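Local structure of putative ketosteroid isomerase (Parabacteroides distasonis ATCC 8503, 3KE7) at residues D40-F46 against K121-W127. The protein is a putative ketosteroid isomerase of the NTF2-like superfamily whose pocket holds bicine in this crystal, its natural substrate being unknown. Numbering follows the deposited sequence. Where two conformers were deposited one is given.
Sequences DTDVIYF and KIIQTHW. With BCN (bicine), chain F.
Phe-46 and His-126 overlap partly, ring over ring, in an offset stack, centroids 4.5 Å apart and planes 30° from parallel. Phe-46 CB also sits over the imidazole, and at the phenyl's edge, in plane, comes Gln-124 OE1, 3.9 Å from Phe-46 CD2 and hydrogen-bonded to Thr-109 OG1 of the second subunit. Bicine covers one face of the Trp-127 indole, its C6 3.6 Å from Trp-127 CZ3; strand 120-129 thus delivers Trp-127 to the ligand pocket, where Trp-106 meets it edge-to-face. Tyr-45 CE2 approaches the indole edge. The Tyr-45 ring, swung to the far side of CB from the backbone N (chi1 176°), passes obliquely by the Thr-125 methyl, CD2 to CG2 3.7 Å.

Four backbone bonds, from Ile-44 N to Ile-123 O through Trp-127 N to Phe-46 O (3.0 Å), zip the strands together in parallel. At the start of the type I turn (Asp-40 to Val-43), Asp-40 N donates to Ile-122 O at 2.8 Å. Ile-123 and Gln-124 both face Val-111, a classic bulge against strand 102-114.

In this curved NTF2-like sheet, helix 57-65 packs on Val-43 and Tyr-45, helix 15-28 on Ile-122 and Trp-127. The Phe-46 side meets the second subunit: His-126 stacks on its counterpart, NE2 hydrogen-bonded to Ser-128 OG of that chain.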
loop_
_atom_site.group_PDB
_atom_site.type_symbol
_atom_site.label_atom_id
_atom_site.label_comp_id
_atom_site.label_asym_id
_atom_site.label_seq_id
_atom_site.Cartn_x
_atom_site.Cartn_y
_atom_site.Cartn_z
ATOM N N ASP B 40 -8.487 -1.418 11.820
ATOM C CA ASP B 40 -8.623 -2.677 12.500
ATOM C C ASP B 40 -7.421 -3.009 13.384
ATOM O O ASP B 40 -6.361 -2.396 13.351
ATOM C CB ASP B 40 -8.864 -3.815 11.511
ATOM C CG ASP B 40 -9.991 -4.701 11.908
ATOM O OD1 ASP B 40 -10.251 -4.805 13.156
ATOM O OD2 ASP B 40 -10.592 -5.345 10.994
ATOM N N THR B 41 -7.609 -4.039 14.202
ATOM C CA THR B 41 -6.612 -4.413 15.195
ATOM C C THR B 41 -5.228 -4.734 14.620
ATOM O O THR B 41 -4.231 -4.506 15.295
ATOM C CB THR B 41 -7.082 -5.582 16.100
ATOM O OG1 THR B 41 -7.396 -6.745 15.300
ATOM C CG2 THR B 41 -8.273 -5.146 16.923
ATOM N N ASP B 42 -5.194 -5.240 13.394
ATOM C CA ASP B 42 -3.971 -5.693 12.716
ATOM C C ASP B 42 -3.415 -4.658 11.764
ATOM O O ASP B 42 -2.571 -4.990 10.911
ATOM C CB ASP B 42 -4.238 -7.018 12.008
ATOM C CG ASP B 42 -5.308 -6.920 10.965
ATOM O OD1 ASP B 42 -6.360 -6.221 11.164
ATOM O OD2 ASP B 42 -5.139 -7.626 9.921
ATOM N N VAL B 43 -3.780 -3.403 11.940
ATOM C CA VAL B 43 -3.369 -2.376 11.010
ATOM C C VAL B 43 -1.837 -2.191 10.996
ATOM O O VAL B 43 -1.177 -2.261 12.020
ATOM C CB VAL B 43 -4.093 -1.054 11.348
ATOM C CG1 VAL B 43 -3.644 -0.513 12.775
ATOM C CG2 VAL B 43 -3.881 -0.010 10.268
ATOM N N ILE B 44 -1.317 -1.943 9.810
ATOM C CA ILE B 44 0.058 -1.586 9.577
ATOM C C ILE B 44 0.023 -0.178 8.995
ATOM O O ILE B 44 -0.739 0.113 8.096
ATOM C CB ILE B 44 0.732 -2.557 8.569
ATOM C CG1 ILE B 44 0.677 -4.005 9.037
ATOM C CG2 ILE B 44 2.166 -2.116 8.249
ATOM C CD1 ILE B 44 1.366 -4.271 10.270
ATOM N N TYR B 45 0.926 0.681 9.438
ATOM C CA TYR B 45 0.936 2.091 9.033
ATOM C C TYR B 45 2.351 2.631 8.804
ATOM O O TYR B 45 3.289 2.370 9.581
ATOM C CB TYR B 45 0.297 2.912 10.184
ATOM C CG TYR B 45 0.298 4.428 10.020
ATOM C CD1 TYR B 45 1.416 5.154 10.333
ATOM C CD2 TYR B 45 -0.861 5.143 9.607
ATOM C CE1 TYR B 45 1.448 6.501 10.201
ATOM C CE2 TYR B 45 -0.841 6.495 9.492
ATOM C CZ TYR B 45 0.348 7.178 9.759
ATOM O OH TYR B 45 0.375 8.567 9.649
ATOM N N PHE B 46 2.503 3.371 7.700
ATOM C CA PHE B 46 3.691 4.112 7.374
ATOM C C PHE B 46 3.360 5.584 7.139
ATOM O O PHE B 46 2.342 5.919 6.543
ATOM C CB PHE B 46 4.303 3.687 6.024
ATOM C CG PHE B 46 4.738 2.260 5.884
ATOM C CD1 PHE B 46 6.042 1.856 6.188
ATOM C CD2 PHE B 46 3.904 1.318 5.313
ATOM C CE1 PHE B 46 6.491 0.550 5.911
ATOM C CE2 PHE B 46 4.397 -0.000 5.077
ATOM C CZ PHE B 46 5.659 -0.346 5.354
ATOM N N LYS B 121 -12.903 -1.733 7.350
ATOM C CA LYS B 121 -11.902 -1.194 8.235
ATOM C C LYS B 121 -10.549 -1.176 7.553
ATOM O O LYS B 121 -10.215 -2.079 6.798
ATOM C CB LYS B 121 -11.813 -2.061 9.460
ATOM C CG LYS B 121 -13.112 -2.314 10.194
ATOM C CD LYS B 121 -13.671 -1.094 10.785
ATOM C CE LYS B 121 -12.972 -0.644 11.977
ATOM N NZ LYS B 121 -14.051 0.035 12.845
ATOM N N ILE B 122 -9.746 -0.163 7.897
ATOM C CA ILE B 122 -8.415 -0.025 7.355
ATOM C C ILE B 122 -7.464 -1.037 8.047
ATOM O O ILE B 122 -7.349 -1.087 9.274
ATOM C CB ILE B 122 -7.877 1.409 7.528
ATOM C CG1 ILE B 122 -8.714 2.371 6.687
ATOM C CG2 ILE B 122 -6.393 1.505 7.126
ATOM C CD1 ILE B 122 -8.400 3.848 6.965
ATOM N N ILE B 123 -6.789 -1.832 7.211
ATOM C CA ILE B 123 -5.788 -2.770 7.657
ATOM C C ILE B 123 -4.370 -2.346 7.249
ATOM O O ILE B 123 -3.415 -2.870 7.775
ATOM C CB ILE B 123 -6.049 -4.216 7.219
ATOM C CG1 ILE B 123 -5.935 -4.398 5.728
ATOM C CG2 ILE B 123 -7.465 -4.605 7.679
ATOM C CD1 ILE B 123 -5.852 -5.893 5.310
ATOM N N GLN B 124 -4.242 -1.383 6.368
ATOM C CA GLN B 124 -2.926 -0.875 5.985
ATOM C C GLN B 124 -3.035 0.536 5.479
ATOM O O GLN B 124 -3.910 0.842 4.673
ATOM C CB GLN B 124 -2.298 -1.763 4.890
ATOM C CG GLN B 124 -0.844 -1.447 4.567
ATOM C CD GLN B 124 -0.559 -0.241 3.680
ATOM O OE1 GLN B 124 0.566 0.202 3.661
ATOM N NE2 GLN B 124 -1.593 0.284 2.929
ATOM N N THR B 125 -2.098 1.386 5.900
ATOM C CA THR B 125 -2.035 2.780 5.476
ATOM C C THR B 125 -0.588 3.092 5.141
ATOM O O THR B 125 0.338 2.777 5.925
ATOM C CB THR B 125 -2.480 3.730 6.601
ATOM O OG1 THR B 125 -3.847 3.460 6.922
ATOM C CG2 THR B 125 -2.249 5.155 6.221
ATOM N N HIS B 126 -0.372 3.697 3.983
ATOM C CA HIS B 126 0.948 4.163 3.569
ATOM C C HIS B 126 0.810 5.569 3.013
ATOM O O HIS B 126 0.263 5.769 1.933
ATOM C CB HIS B 126 1.561 3.228 2.503
ATOM C CG HIS B 126 3.045 3.416 2.273
ATOM N ND1 HIS B 126 3.866 2.354 1.913
ATOM C CD2 HIS B 126 3.834 4.526 2.261
ATOM C CE1 HIS B 126 5.097 2.823 1.707
ATOM N NE2 HIS B 126 5.118 4.115 1.970
ATOM N N TRP B 127 1.295 6.559 3.790
ATOM C CA TRP B 127 1.354 7.939 3.383
ATOM C C TRP B 127 2.786 8.270 3.014
ATOM O O TRP B 127 3.709 7.933 3.775
ATOM C CB TRP B 127 0.950 8.889 4.529
ATOM C CG TRP B 127 -0.501 8.908 4.850
ATOM C CD1 TRP B 127 -1.127 8.285 5.852
ATOM C CD2 TRP B 127 -1.510 9.601 4.104
ATOM N NE1 TRP B 127 -2.476 8.557 5.809
ATOM C CE2 TRP B 127 -2.733 9.383 4.749
ATOM C CE3 TRP B 127 -1.479 10.447 3.005
ATOM C CZ2 TRP B 127 -3.935 9.914 4.274
ATOM C CZ3 TRP B 127 -2.662 11.025 2.546
ATOM C CH2 TRP B 127 -3.884 10.730 3.170
HETATM N N1 BCN F . -2.119 12.999 7.122
HETATM C C1 BCN F . -0.983 12.668 7.994
HETATM C C2 BCN F . -0.282 13.952 8.472
HETATM O O21 BCN F . 0.819 13.884 9.058
HETATM O O22 BCN F . -0.840 15.050 8.255
HETATM C C3 BCN F . -3.218 12.034 7.299
HETATM C C4 BCN F . -4.055 12.391 8.528
HETATM O O4 BCN F . -4.369 13.787 8.401
HETATM C C5 BCN F . -1.650 12.964 5.748
HETATM C C6 BCN F . -2.575 13.765 4.867
HETATM O O6 BCN F . -2.840 15.061 5.467
#